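Local coordinates for protein Lmaj004091aaa (Leishmania major, PDB 1XTP) that probably methylates the alpha-amino group of proteins that begin with an X-Pro-Lys sequence, using S-adenosyl-L-methionine as the methyl donor, at residues G40-Y43 against W49-K52; D76-G81 against V163-A168; N84-A87 against G91-T94; A147-A152 against V177-H182; R223-S228 against K249-K254. All coordinates share one frame; numbering follows the deposited sequence.

Interaction 1 (G40-Y43 against W49-K52)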
# COMPACT_ATOMS: atom_id res chain seq x y z
N GLY A 40 -22.59 -4.51 -6.76
CA GLY A 40 -22.42 -4.88 -8.16
C GLY A 40 -21.11 -5.54 -8.49
O GLY A 40 -20.44 -6.11 -7.62
N ASP A 41 -20.75 -5.46 -9.76
CA ASP A 41 -19.47 -5.93 -10.24
C ASP A 41 -18.38 -4.94 -9.79
O ASP A 41 -18.33 -3.80 -10.26
CB ASP A 41 -19.52 -6.06 -11.77
CG ASP A 41 -18.15 -6.20 -12.41
OD1 ASP A 41 -17.17 -6.62 -11.72
OD2 ASP A 41 -18.06 -5.86 -13.61
N LEU A 42 -17.50 -5.39 -8.91
CA LEU A 42 -16.49 -4.51 -8.31
C LEU A 42 -15.52 -3.88 -9.31
O LEU A 42 -14.89 -2.85 -9.01
CB LEU A 42 -15.70 -5.25 -7.24
CG LEU A 42 -16.46 -5.58 -5.95
CD1 LEU A 42 -15.45 -5.95 -4.90
CD2 LEU A 42 -17.31 -4.44 -5.44
N TYR A 43 -15.41 -4.51 -10.47
CA TYR A 43 -14.52 -4.09 -11.55
C TYR A 43 -15.22 -3.30 -12.66
O TYR A 43 -14.59 -2.96 -13.66
CB TYR A 43 -13.75 -5.31 -12.11
CG TYR A 43 -12.83 -5.90 -11.06
CD1 TYR A 43 -11.60 -5.32 -10.77
CD2 TYR A 43 -13.23 -7.01 -10.29
CE1 TYR A 43 -10.77 -5.83 -9.79
CE2 TYR A 43 -12.40 -7.53 -9.30
CZ TYR A 43 -11.18 -6.92 -9.05
OH TYR A 43 -10.36 -7.43 -8.08
N TRP A 49 -16.06 -0.55 -7.01
CA TRP A 49 -15.05 -0.09 -6.06
C TRP A 49 -13.64 -0.13 -6.65
O TRP A 49 -12.90 0.87 -6.62
CB TRP A 49 -15.11 -0.94 -4.80
CG TRP A 49 -13.96 -0.77 -3.92
CD1 TRP A 49 -12.87 -1.57 -3.84
CD2 TRP A 49 -13.76 0.29 -2.99
NE1 TRP A 49 -11.99 -1.07 -2.94
CE2 TRP A 49 -12.50 0.08 -2.39
CE3 TRP A 49 -14.50 1.43 -2.63
CZ2 TRP A 49 -11.97 0.93 -1.43
CZ3 TRP A 49 -13.97 2.30 -1.67
CH2 TRP A 49 -12.72 2.04 -1.08
N TYR A 50 -13.26 -1.30 -7.18
CA TYR A 50 -11.98 -1.47 -7.84
C TYR A 50 -11.95 -0.85 -9.22
O TYR A 50 -10.97 -0.18 -9.57
CB TYR A 50 -11.60 -2.96 -7.94
CG TYR A 50 -11.20 -3.57 -6.65
CD1 TYR A 50 -10.05 -3.15 -5.98
CD2 TYR A 50 -11.96 -4.58 -6.08
CE1 TYR A 50 -9.69 -3.71 -4.77
CE2 TYR A 50 -11.60 -5.15 -4.88
CZ TYR A 50 -10.46 -4.71 -4.22
OH TYR A 50 -10.10 -5.27 -3.04
N GLY A 51 -13.01 -1.06 -10.01
CA GLY A 51 -13.06 -0.58 -11.36
C GLY A 51 -12.91 0.93 -11.50
O GLY A 51 -12.27 1.43 -12.43
N LYS A 52 -13.54 1.66 -10.60
CA LYS A 52 -13.45 3.12 -10.60
C LYS A 52 -12.02 3.62 -10.35
O LYS A 52 -11.62 4.68 -10.85
CB LYS A 52 -14.39 3.68 -9.54
CG LYS A 52 -15.85 3.53 -9.86
CD LYS A 52 -16.70 4.13 -8.77
CE LYS A 52 -17.07 3.10 -7.70
NZ LYS A 52 -18.02 3.69 -6.70
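In both Y43 (chi1 -65°) and Y50 (chi1 -73°) CG lies anti to the carbonyl carbon, and the two phenols run side by side, pointing the same way. Their planes are only 13° apart, yet the ring centroids are 5.3 Å apart: the rings are slid past one another and barely overlap. The closest side-chain touch is Y43 CE1 on Y50 CB at 3.5 Å, while Y43 OH hangs over one face of the Y50 ring. W49 CD1 fills the opposite face, 3.6 Å above the plane of the Y50 ring and over its centre. L42 adds its CD1 methyl, 3.9 Å from Y50 CE2.

Behind the side chains, G51 N donates a nearly straight 2.8 Å bond to L42 O, in the carbonyl plane on a lone pair. An Asx turn, with D41 OD1 accepting from Y43 N, shapes the incoming loop.

The backbone amide of G51, in helix 49-58, thus holds the preceding loop. Both phenol hydroxyls bond onward, Y43 OH to E150 and Y50 OH to D175 and T172 N, so the rings meet by carbon contact while their hydroxyls are fixed by partners outside the two segments, close to the bound cofactor analogue.

Interaction 2 (D76-G81 against V163-A168). With SAI (S-adenosyl-L-homoselenocysteine), chain B.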
# COMPACT_ATOMS: atom_id res chain seq x y z
N ASP A 76 12.24 12.84 -2.30
CA ASP A 76 13.56 12.63 -1.68
C ASP A 76 13.47 12.24 -0.21
O ASP A 76 14.12 11.29 0.22
CB ASP A 76 14.45 13.88 -1.83
CG ASP A 76 14.88 14.14 -3.27
OD1 ASP A 76 15.05 13.17 -4.04
OD2 ASP A 76 15.06 15.33 -3.62
N VAL A 77 12.66 12.96 0.55
CA VAL A 77 12.44 12.64 1.95
C VAL A 77 11.77 11.27 2.13
O VAL A 77 12.18 10.49 2.99
CB VAL A 77 11.64 13.76 2.69
CG1 VAL A 77 10.26 13.94 2.10
CG2 VAL A 77 11.52 13.46 4.18
N ASP A 78 10.79 10.95 1.28
CA ASP A 78 10.16 9.66 1.33
C ASP A 78 11.16 8.52 1.14
O ASP A 78 11.14 7.56 1.89
CB ASP A 78 9.06 9.55 0.26
CG ASP A 78 8.54 8.14 0.12
OD1 ASP A 78 7.97 7.62 1.10
OD2 ASP A 78 8.73 7.53 -0.97
N ILE A 79 12.00 8.62 0.12
CA ILE A 79 12.95 7.56 -0.19
C ILE A 79 14.02 7.40 0.92
O ILE A 79 14.40 6.28 1.29
CB ILE A 79 13.61 7.83 -1.58
CG1 ILE A 79 12.57 7.66 -2.71
CG2 ILE A 79 14.79 6.90 -1.83
CD1 ILE A 79 11.96 6.24 -2.84
N GLU A 80 14.48 8.52 1.47
CA GLU A 80 15.47 8.47 2.55
C GLU A 80 14.89 7.85 3.84
O GLU A 80 15.53 7.01 4.49
CB GLU A 80 16.04 9.86 2.80
CG GLU A 80 17.13 9.93 3.86
CD GLU A 80 18.43 9.20 3.48
OE1 GLU A 80 18.53 8.61 2.38
OE2 GLU A 80 19.38 9.24 4.30
N GLY A 81 13.67 8.24 4.20
CA GLY A 81 12.95 7.61 5.32
C GLY A 81 12.78 6.09 5.21
O GLY A 81 12.97 5.36 6.18
N VAL A 163 7.08 -4.57 -0.73
CA VAL A 163 6.75 -3.17 -0.57
C VAL A 163 5.28 -2.88 -0.94
O VAL A 163 4.85 -3.18 -2.03
CB VAL A 163 7.69 -2.32 -1.46
CG1 VAL A 163 7.33 -0.85 -1.36
CG2 VAL A 163 9.13 -2.55 -1.02
N ILE A 164 4.52 -2.30 -0.02
CA ILE A 164 3.15 -1.88 -0.27
C ILE A 164 3.04 -0.42 0.18
O ILE A 164 2.80 -0.13 1.35
CB ILE A 164 2.11 -2.79 0.46
CG1 ILE A 164 2.42 -4.29 0.26
CG2 ILE A 164 0.68 -2.48 -0.02
CD1 ILE A 164 1.50 -5.22 1.05
N GLN A 165 3.23 0.50 -0.75
CA GLN A 165 3.26 1.91 -0.43
C GLN A 165 2.26 2.66 -1.27
O GLN A 165 2.29 2.55 -2.50
CB GLN A 165 4.64 2.50 -0.66
CG GLN A 165 4.65 4.04 -0.54
CD GLN A 165 6.03 4.63 -0.22
OE1 GLN A 165 7.02 3.91 -0.10
NE2 GLN A 165 6.07 5.96 -0.06
N TRP A 166 1.40 3.43 -0.60
CA TRP A 166 0.41 4.29 -1.26
C TRP A 166 -0.50 3.51 -2.23
O TRP A 166 -0.93 4.02 -3.27
CB TRP A 166 1.10 5.50 -1.93
CG TRP A 166 1.52 6.58 -0.93
CD1 TRP A 166 0.86 6.95 0.20
CD2 TRP A 166 2.68 7.41 -1.01
NE1 TRP A 166 1.55 7.95 0.85
CE2 TRP A 166 2.67 8.26 0.12
CE3 TRP A 166 3.74 7.52 -1.92
CZ2 TRP A 166 3.66 9.21 0.37
CZ3 TRP A 166 4.73 8.46 -1.67
CH2 TRP A 166 4.68 9.29 -0.54
N THR A 167 -0.81 2.27 -1.87
CA THR A 167 -1.58 1.41 -2.75
C THR A 167 -2.61 0.57 -1.98
O THR A 167 -3.66 0.25 -2.51
CB THR A 167 -0.62 0.56 -3.65
OG1 THR A 167 -1.33 0.02 -4.78
CG2 THR A 167 0.07 -0.54 -2.85
N ALA A 168 -2.37 0.26 -0.71
CA ALA A 168 -3.36 -0.54 0.01
C ALA A 168 -4.65 0.25 0.31
O ALA A 168 -5.62 -0.32 0.80
CB ALA A 168 -2.77 -1.09 1.26
N SAI B . 3.75 2.57 -5.10
CA SAI B . 4.18 3.54 -6.14
CB SAI B . 2.97 4.11 -6.86
CG SAI B . 1.99 4.89 -6.00
SE SAI B . 0.51 5.53 -7.12
C SAI B . 4.95 4.73 -5.58
O SAI B . 4.89 5.00 -4.38
OXT SAI B . 5.62 5.45 -6.32
C5' SAI B . -0.74 4.06 -6.73
C4' SAI B . -0.59 2.87 -7.68
O4' SAI B . -1.45 1.85 -7.24
C3' SAI B . -1.00 3.15 -9.12
O3' SAI B . 0.02 2.75 -10.01
C2' SAI B . -2.24 2.33 -9.38
O2' SAI B . -2.32 1.86 -10.72
C1' SAI B . -1.99 1.22 -8.39
N9 SAI B . -3.18 0.47 -8.00
C8 SAI B . -4.47 0.93 -7.94
N7 SAI B . -5.24 -0.08 -7.53
C5 SAI B . -4.46 -1.17 -7.32
C6 SAI B . -4.74 -2.47 -6.89
N6 SAI B . -5.99 -2.81 -6.61
N1 SAI B . -3.71 -3.39 -6.78
C2 SAI B . -2.40 -3.04 -7.10
N3 SAI B . -2.13 -1.75 -7.51
C4 SAI B . -3.15 -0.84 -7.61
O HOH W 1 9.45 4.94 -0.21
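D78 OD1 receives the side-chain amide of Q165: NE2 donates over 2.8 Å with an N-H...O angle of 152°. The oxygen lies nearly in the amide plane, but the donor reaches it on the syn side, 33° out of the carboxylate plane; the two planar groups stand 78° apart. One ordered water completes the link by donating both to D78 OD2 and to Q165 OE1, so that each end of the amide is tied to the same carboxylate.

W166 forms the floor of this junction. Q165 NE2 sits 3.2 Å above the plane of the indole, offset toward the rim, and W166 CH2 approaches D78 OD1 at 4.0 Å. At its own edge the indole meets the carboxylate of S-adenosyl-L-homoselenocysteine, and its NE1 is held by N198.

The strand end binds the ligand directly, through the Q165 carbonyl and the T167 hydroxyl: Q165 O accepts from the ligand amino nitrogen N at 3.0 Å, and T167 OG1 donates to the ribose O4' at 3.1 Å. In the second shell, D78 forms salt bridges with K196 and R106, the latter also bonded to the ligand through NE. The paired cations should stabilise the buried carboxylate as an anion.

D78 reaches in from helix 75-87. Strand 159-165, which ends at Q165, lies between the parallel strands 96-100 and 191-198, pairing through V163 with L98 and C100 and through I164 with F194 and K196, while helix 106-115 contributes R106 and I107 beside the Q165 side chain.

Interaction 3 (N84-A87 against G91-T94)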
# COMPACT_ATOMS: atom_id res chain seq x y z
N ASN A 84 16.39 4.37 5.52
CA ASN A 84 16.78 4.34 6.94
C ASN A 84 15.94 3.34 7.75
O ASN A 84 16.46 2.61 8.58
CB ASN A 84 16.71 5.74 7.55
CG ASN A 84 17.79 6.68 7.01
OD1 ASN A 84 18.81 6.24 6.50
ND2 ASN A 84 17.55 7.98 7.11
N PHE A 85 14.64 3.28 7.47
CA PHE A 85 13.76 2.32 8.13
C PHE A 85 14.15 0.89 7.79
O PHE A 85 14.33 0.07 8.69
CB PHE A 85 12.30 2.58 7.76
CG PHE A 85 11.31 1.69 8.49
CD1 PHE A 85 10.87 2.02 9.76
CD2 PHE A 85 10.81 0.54 7.90
CE1 PHE A 85 9.96 1.21 10.42
CE2 PHE A 85 9.90 -0.26 8.56
CZ PHE A 85 9.47 0.08 9.82
N ILE A 86 14.27 0.58 6.51
CA ILE A 86 14.65 -0.78 6.08
C ILE A 86 16.03 -1.20 6.61
O ILE A 86 16.21 -2.35 7.01
CB ILE A 86 14.63 -0.93 4.55
CG1 ILE A 86 13.20 -0.78 4.02
CG2 ILE A 86 15.20 -2.29 4.15
CD1 ILE A 86 13.15 -0.35 2.58
N ALA A 87 16.97 -0.26 6.61
CA ALA A 87 18.31 -0.52 7.15
C ALA A 87 18.26 -1.01 8.57
O ALA A 87 19.06 -1.86 8.98
CB ALA A 87 19.18 0.73 7.07
N GLY A 91 18.13 -8.73 10.75
CA GLY A 91 18.23 -9.86 9.87
C GLY A 91 17.33 -9.77 8.65
O GLY A 91 16.73 -10.77 8.26
N HIS A 92 17.22 -8.59 8.04
CA HIS A 92 16.42 -8.46 6.80
C HIS A 92 17.27 -8.97 5.65
O HIS A 92 18.45 -8.66 5.58
CB HIS A 92 15.90 -7.02 6.57
CG HIS A 92 16.98 -6.00 6.33
ND1 HIS A 92 17.67 -5.39 7.36
CD2 HIS A 92 17.45 -5.45 5.19
CE1 HIS A 92 18.54 -4.53 6.85
NE2 HIS A 92 18.43 -4.55 5.54
N GLY A 93 16.70 -9.79 4.78
CA GLY A 93 17.44 -10.37 3.66
C GLY A 93 17.62 -9.33 2.56
O GLY A 93 16.97 -8.31 2.58
N THR A 94 18.50 -9.61 1.60
CA THR A 94 18.81 -8.64 0.54
C THR A 94 18.75 -9.23 -0.89
O THR A 94 19.29 -8.63 -1.82
CB THR A 94 20.23 -7.98 0.76
OG1 THR A 94 21.23 -9.00 0.86
CG2 THR A 94 20.25 -7.12 2.03
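The C-terminal end of helix 75-87, at I86 and A87, meets H92 in the short connection to strand 96-100, the strand to which this helix leads in the Rossmann-like methyltransferase fold. The main feature is a carbonyl over an imidazole: I86 O stands 3.2 Å above the plane of the H92 ring, displaced toward the rim. Its nearest ring atom is H92 CE1, also at 3.2 Å. A second helix carbonyl, A87 O, approaches H92 CE1 obliquely at 3.5 Å.

Neither ring nitrogen makes a hydrogen bond to I86 O. H92 ND1 is 3.4 Å from I86 O, but the oxygen lies over the face, a poor angle for an N-H. ND1 bonds instead to L89 O, which fixes the rotation of the ring. With chi1 at 65°, H92 CG sits between the backbone N and the carbonyl carbon, and this turns the imidazole back toward the helix. On the same side of the ring as I86 O, I86 CG2 comes within 4.0 Å of H92 CD2, the two side chains crossing at about a right angle.

Strand 191-198 receives both partners, I86 against F194 and H92 against Y192. One residue before I86, F85 packs on strands 232-237 and 248-253, while G93 pairs through its backbone with N190 and T94 with A117, leading the chain into strand 96-100.

Interaction 4 (A147-A152 against V177-H182). With SAI (S-adenosyl-L-homoselenocysteine), chain B.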
# COMPACT_ATOMS: atom_id res chain seq x y z
N ALA A 147 -1.07 -7.07 -12.81
CA ALA A 147 -2.15 -7.57 -12.00
C ALA A 147 -2.44 -6.60 -10.87
O ALA A 147 -1.58 -5.80 -10.50
CB ALA A 147 -1.80 -8.96 -11.45
N SER A 148 -3.67 -6.66 -10.35
CA SER A 148 -3.98 -6.02 -9.07
C SER A 148 -3.52 -6.93 -7.94
O SER A 148 -3.35 -8.13 -8.13
CB SER A 148 -5.47 -5.76 -8.98
OG SER A 148 -5.94 -4.98 -10.07
N MSE A 149 -3.32 -6.34 -6.77
CA MSE A 149 -2.87 -7.08 -5.60
C MSE A 149 -3.85 -8.18 -5.27
O MSE A 149 -3.44 -9.31 -4.97
CB MSE A 149 -2.71 -6.15 -4.38
CG MSE A 149 -1.46 -5.27 -4.39
SE MSE A 149 -1.44 -4.00 -2.89
CE MSE A 149 -2.86 -2.74 -3.51
N GLU A 150 -5.14 -7.84 -5.34
CA GLU A 150 -6.20 -8.75 -4.90
C GLU A 150 -6.47 -9.92 -5.87
O GLU A 150 -7.24 -10.83 -5.54
CB GLU A 150 -7.49 -7.97 -4.59
CG GLU A 150 -8.35 -7.50 -5.80
CD GLU A 150 -7.83 -6.22 -6.45
OE1 GLU A 150 -6.84 -5.63 -5.96
OE2 GLU A 150 -8.41 -5.80 -7.49
N THR A 151 -5.82 -9.89 -7.03
CA THR A 151 -5.90 -10.98 -8.02
C THR A 151 -4.56 -11.68 -8.28
O THR A 151 -4.48 -12.58 -9.11
CB THR A 151 -6.39 -10.43 -9.36
OG1 THR A 151 -5.45 -9.47 -9.85
CG2 THR A 151 -7.76 -9.78 -9.17
N ALA A 152 -3.51 -11.25 -7.58
CA ALA A 152 -2.17 -11.76 -7.81
C ALA A 152 -1.91 -13.03 -7.02
O ALA A 152 -2.34 -13.15 -5.87
CB ALA A 152 -1.16 -10.71 -7.43
N VAL A 177 -6.97 -7.91 4.24
CA VAL A 177 -6.68 -9.05 5.09
C VAL A 177 -6.09 -10.22 4.29
O VAL A 177 -5.00 -10.70 4.62
CB VAL A 177 -7.93 -9.47 5.93
CG1 VAL A 177 -7.70 -10.82 6.64
CG2 VAL A 177 -8.25 -8.38 6.96
N LYS A 178 -6.81 -10.66 3.26
CA LYS A 178 -6.34 -11.73 2.36
C LYS A 178 -4.95 -11.49 1.80
O LYS A 178 -4.10 -12.38 1.82
CB LYS A 178 -7.30 -11.92 1.18
CG LYS A 178 -8.52 -12.75 1.52
CD LYS A 178 -9.74 -12.40 0.63
N PHE A 179 -4.73 -10.29 1.28
CA PHE A 179 -3.48 -10.01 0.60
C PHE A 179 -2.28 -10.01 1.54
O PHE A 179 -1.23 -10.48 1.15
CB PHE A 179 -3.54 -8.69 -0.15
CG PHE A 179 -2.34 -8.45 -1.00
CD1 PHE A 179 -2.08 -9.27 -2.08
CD2 PHE A 179 -1.45 -7.42 -0.70
CE1 PHE A 179 -0.95 -9.07 -2.86
CE2 PHE A 179 -0.34 -7.20 -1.47
CZ PHE A 179 -0.07 -8.03 -2.54
N PHE A 180 -2.44 -9.50 2.75
CA PHE A 180 -1.30 -9.42 3.68
C PHE A 180 -0.88 -10.80 4.18
O PHE A 180 0.32 -11.06 4.36
CB PHE A 180 -1.61 -8.47 4.83
CG PHE A 180 -1.29 -7.02 4.52
CD1 PHE A 180 -1.97 -6.34 3.51
CD2 PHE A 180 -0.29 -6.35 5.24
CE1 PHE A 180 -1.68 -5.01 3.21
CE2 PHE A 180 -0.00 -5.00 4.95
CZ PHE A 180 -0.69 -4.33 3.93
N LYS A 181 -1.86 -11.68 4.34
CA LYS A 181 -1.63 -13.07 4.71
C LYS A 181 -0.95 -13.81 3.54
O LYS A 181 -0.07 -14.63 3.75
CB LYS A 181 -2.95 -13.73 5.11
CG LYS A 181 -2.83 -15.17 5.55
CD LYS A 181 -4.14 -15.74 6.11
N HIS A 182 -1.35 -13.49 2.32
CA HIS A 182 -0.74 -14.06 1.13
C HIS A 182 0.72 -13.57 0.93
O HIS A 182 1.61 -14.34 0.50
CB HIS A 182 -1.61 -13.70 -0.07
CG HIS A 182 -1.22 -14.41 -1.33
ND1 HIS A 182 -1.25 -15.79 -1.44
CD2 HIS A 182 -0.82 -13.94 -2.53
CE1 HIS A 182 -0.87 -16.13 -2.65
NE2 HIS A 182 -0.60 -15.03 -3.33
N SAI B . 3.75 2.57 -5.10
CA SAI B . 4.18 3.54 -6.14
CB SAI B . 2.97 4.11 -6.86
CG SAI B . 1.99 4.89 -6.00
SE SAI B . 0.51 5.53 -7.12
C SAI B . 4.95 4.73 -5.58
O SAI B . 4.89 5.00 -4.38
OXT SAI B . 5.62 5.45 -6.32
C5' SAI B . -0.74 4.06 -6.73
C4' SAI B . -0.59 2.87 -7.68
O4' SAI B . -1.45 1.85 -7.24
C3' SAI B . -1.00 3.15 -9.12
O3' SAI B . 0.02 2.75 -10.01
C2' SAI B . -2.24 2.33 -9.38
O2' SAI B . -2.32 1.86 -10.72
C1' SAI B . -1.99 1.22 -8.39
N9 SAI B . -3.18 0.47 -8.00
C8 SAI B . -4.47 0.93 -7.94
N7 SAI B . -5.24 -0.08 -7.53
C5 SAI B . -4.46 -1.17 -7.32
C6 SAI B . -4.74 -2.47 -6.89
N6 SAI B . -5.99 -2.81 -6.61
N1 SAI B . -3.71 -3.39 -6.78
C2 SAI B . -2.40 -3.04 -7.10
N3 SAI B . -2.13 -1.75 -7.51
C4 SAI B . -3.15 -0.84 -7.61
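Selenomethionine M149 is pinched between two flat groups, the F179 ring and the adenine of the bound S-adenosyl-L-homoselenocysteine. Its CB lies 3.7 Å from the centroid of the F179 ring and only 9° off the normal, a CH-pi contact squarely over the face. M149 CG follows at 3.6 Å from F179 CZ. The selenium, in place of the methionine sulfur, stands obliquely to the ring at 4.4 Å from the F179 centroid, a Met-aromatic contact. A bend at chi3 (-72°) then swings the terminal methyl away from the phenylalanine, so that M149 CE ends 3.4 Å above the adenine face at N1.

The same turn reads the base by hydrogen bonds. M149 N donates to adenine N1 at 3.0 Å and 171°, and the exocyclic N6 donates to E150 OE1 at 3.0 Å. The other oxygen of E150, OE2, has its own partner outside the segments.

At the far end of the contact H182 NE2 lies 3.6 Å from A152 O. That nitrogen accepts from L154 N, so the approach to A152 O is one of packing.

Amide to N1 and carboxylate to N6 match the donor and acceptor pattern of adenine, a recognition scheme familiar in class I methyltransferases. With F179 of helix 173-186 backing M149, the chemistry is consistent with a short 3-10 turn, residues 149-151, packed on the helix by apolar contacts and recognising the base by polar ones.

Interaction 5 (R223-S228 against K249-K254)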
# COMPACT_ATOMS: atom_id res chain seq x y z
N ARG A 223 -6.12 -3.70 13.38
CA ARG A 223 -7.25 -4.62 13.34
C ARG A 223 -7.07 -5.55 12.15
O ARG A 223 -7.17 -6.78 12.29
CB ARG A 223 -8.56 -3.85 13.24
CG ARG A 223 -9.80 -4.69 13.48
CD ARG A 223 -11.08 -3.84 13.60
NE ARG A 223 -11.12 -3.06 14.85
CZ ARG A 223 -12.17 -2.37 15.29
NH1 ARG A 223 -13.30 -2.35 14.59
NH2 ARG A 223 -12.08 -1.71 16.43
N LEU A 224 -6.74 -4.98 10.99
CA LEU A 224 -6.56 -5.78 9.77
C LEU A 224 -5.31 -6.67 9.89
O LEU A 224 -5.36 -7.81 9.47
CB LEU A 224 -6.51 -4.88 8.52
CG LEU A 224 -7.72 -3.96 8.29
CD1 LEU A 224 -7.46 -2.93 7.20
CD2 LEU A 224 -8.95 -4.79 7.94
N PHE A 225 -4.21 -6.17 10.46
CA PHE A 225 -3.03 -7.00 10.64
C PHE A 225 -3.33 -8.20 11.52
O PHE A 225 -2.88 -9.30 11.26
CB PHE A 225 -1.87 -6.25 11.31
CG PHE A 225 -1.39 -5.05 10.56
CD1 PHE A 225 -1.46 -4.99 9.17
CD2 PHE A 225 -0.82 -4.00 11.25
CE1 PHE A 225 -1.00 -3.83 8.50
CE2 PHE A 225 -0.35 -2.87 10.59
CZ PHE A 225 -0.46 -2.79 9.22
N ASN A 226 -4.07 -7.97 12.60
CA ASN A 226 -4.40 -9.04 13.52
C ASN A 226 -5.22 -10.12 12.80
O ASN A 226 -4.93 -11.30 12.90
CB ASN A 226 -5.17 -8.49 14.71
CG ASN A 226 -5.51 -9.57 15.72
OD1 ASN A 226 -6.67 -9.98 15.82
ND2 ASN A 226 -4.50 -10.07 16.44
N GLU A 227 -6.22 -9.68 12.04
CA GLU A 227 -7.05 -10.60 11.28
C GLU A 227 -6.26 -11.40 10.24
O GLU A 227 -6.54 -12.57 9.99
CB GLU A 227 -8.18 -9.82 10.64
CG GLU A 227 -9.31 -10.68 10.19
CD GLU A 227 -10.42 -9.91 9.49
OE1 GLU A 227 -10.45 -8.65 9.59
OE2 GLU A 227 -11.25 -10.60 8.85
N SER A 228 -5.24 -10.76 9.66
CA SER A 228 -4.32 -11.41 8.73
C SER A 228 -3.39 -12.45 9.34
O SER A 228 -2.87 -13.30 8.63
CB SER A 228 -3.44 -10.35 8.07
OG SER A 228 -4.03 -9.86 6.89
N LYS A 249 2.94 6.67 7.79
CA LYS A 249 3.50 5.66 8.68
C LYS A 249 4.08 4.43 7.94
O LYS A 249 3.51 3.91 6.99
CB LYS A 249 2.46 5.20 9.72
CG LYS A 249 3.09 4.81 11.05
CD LYS A 249 2.07 4.47 12.14
CE LYS A 249 2.75 3.83 13.35
NZ LYS A 249 1.81 3.01 14.19
N MSE A 250 5.22 3.98 8.42
CA MSE A 250 5.84 2.75 7.96
C MSE A 250 5.67 1.65 9.00
O MSE A 250 5.84 1.89 10.19
CB MSE A 250 7.33 2.98 7.75
CG MSE A 250 7.63 3.89 6.60
SE MSE A 250 9.46 4.52 6.63
CE MSE A 250 9.22 6.04 7.87
N TYR A 251 5.35 0.45 8.52
CA TYR A 251 5.30 -0.75 9.32
C TYR A 251 6.16 -1.84 8.70
O TYR A 251 6.10 -2.06 7.49
CB TYR A 251 3.88 -1.31 9.36
CG TYR A 251 2.80 -0.37 9.84
CD1 TYR A 251 2.10 0.42 8.93
CD2 TYR A 251 2.43 -0.31 11.18
CE1 TYR A 251 1.10 1.27 9.34
CE2 TYR A 251 1.41 0.54 11.61
CZ TYR A 251 0.75 1.32 10.67
OH TYR A 251 -0.25 2.16 11.05
N ALA A 252 6.96 -2.51 9.52
CA ALA A 252 7.65 -3.73 9.11
C ALA A 252 6.90 -4.90 9.71
O ALA A 252 6.78 -4.99 10.92
CB ALA A 252 9.05 -3.74 9.58
N LEU A 253 6.40 -5.80 8.85
CA LEU A 253 5.49 -6.87 9.28
C LEU A 253 6.08 -8.23 8.91
O LEU A 253 6.73 -8.38 7.88
CB LEU A 253 4.11 -6.71 8.62
CG LEU A 253 3.44 -5.31 8.67
CD1 LEU A 253 2.37 -5.16 7.62
CD2 LEU A 253 2.86 -5.04 10.05
N LYS A 254 5.85 -9.22 9.77
CA LYS A 254 6.27 -10.61 9.53
C LYS A 254 5.12 -11.57 9.80
O LYS A 254 4.19 -11.24 10.51
CB LYS A 254 7.44 -10.96 10.43
CG LYS A 254 8.77 -10.53 9.87
CD LYS A 254 9.93 -11.10 10.67
CE LYS A 254 11.22 -11.01 9.88
NZ LYS A 254 11.50 -12.20 9.03
OXT LYS A 254 5.12 -12.72 9.33
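The F225 ring offers one face to L253 and its edge to Y251. Both leucine methyls lie over that face: L253 CD2 is 3.9 Å from the ring centroid and 11° off the normal, a CH-pi contact, and CD1 comes to 3.7 Å from F225 CE1. The edge is used differently. F225 turns CE2 and CZ onto the face of the Y251 ring, with centroids 5.2 Å apart and planes at 74°, an edge-to-face (T-shaped) pair. The leading atom, F225 CE2, stands 3.8 Å above the Y251 plane, offset toward the rim nearest CD2.

In F225 CG is anti to the carbonyl carbon (chi1 -60°), which directs the phenyl from the helix toward the sheet, where it crosses Y251 and L253 at about right angles. The contact between the two segments contains no hydrogen bond and consists of buried hydrocarbon and aromatic surfaces; the polar end of the tyrosine is satisfied elsewhere, Y251 OH bonding to D218 near the start of helix 218-228. V232 also packs against both F225 and L253.

Strand 248-253 runs antiparallel to both of its neighbours, 191-198 and 232-237, at the end of the sheet where this class of methyltransferase carries its antiparallel hairpin. Residues along the strand alternate: Y251 and L253 face helix 218-228, whereas M250 and A252 receive F85 of helix 75-87. Helix 173-186 lies alongside helix 218-228, with V177 against L224 and E227.

In the fold
Interactions 2 and 5 are buried contacts of helices on the seven-stranded sheet, yet interaction 2 is polar and charge-supported beside the ligand, whereas interaction 5 is wholly apolar. Interactions 2 and 3 share helix 75-87, and interactions 3 and 5 touch through F85. Interactions 2 and 4 both touch the ligand, at its amino acid and ribose parts and at its adenine respectively, and meet through I164 on F179 and F180. The centres of interactions 1 and 3 both lie about 18 Å from the centre of the chain, yet interaction 1 is a buried contact, and interactions 3 and 4 are partly buried. Interaction 4 joins interaction 1 through E150 and interaction 5 through V177.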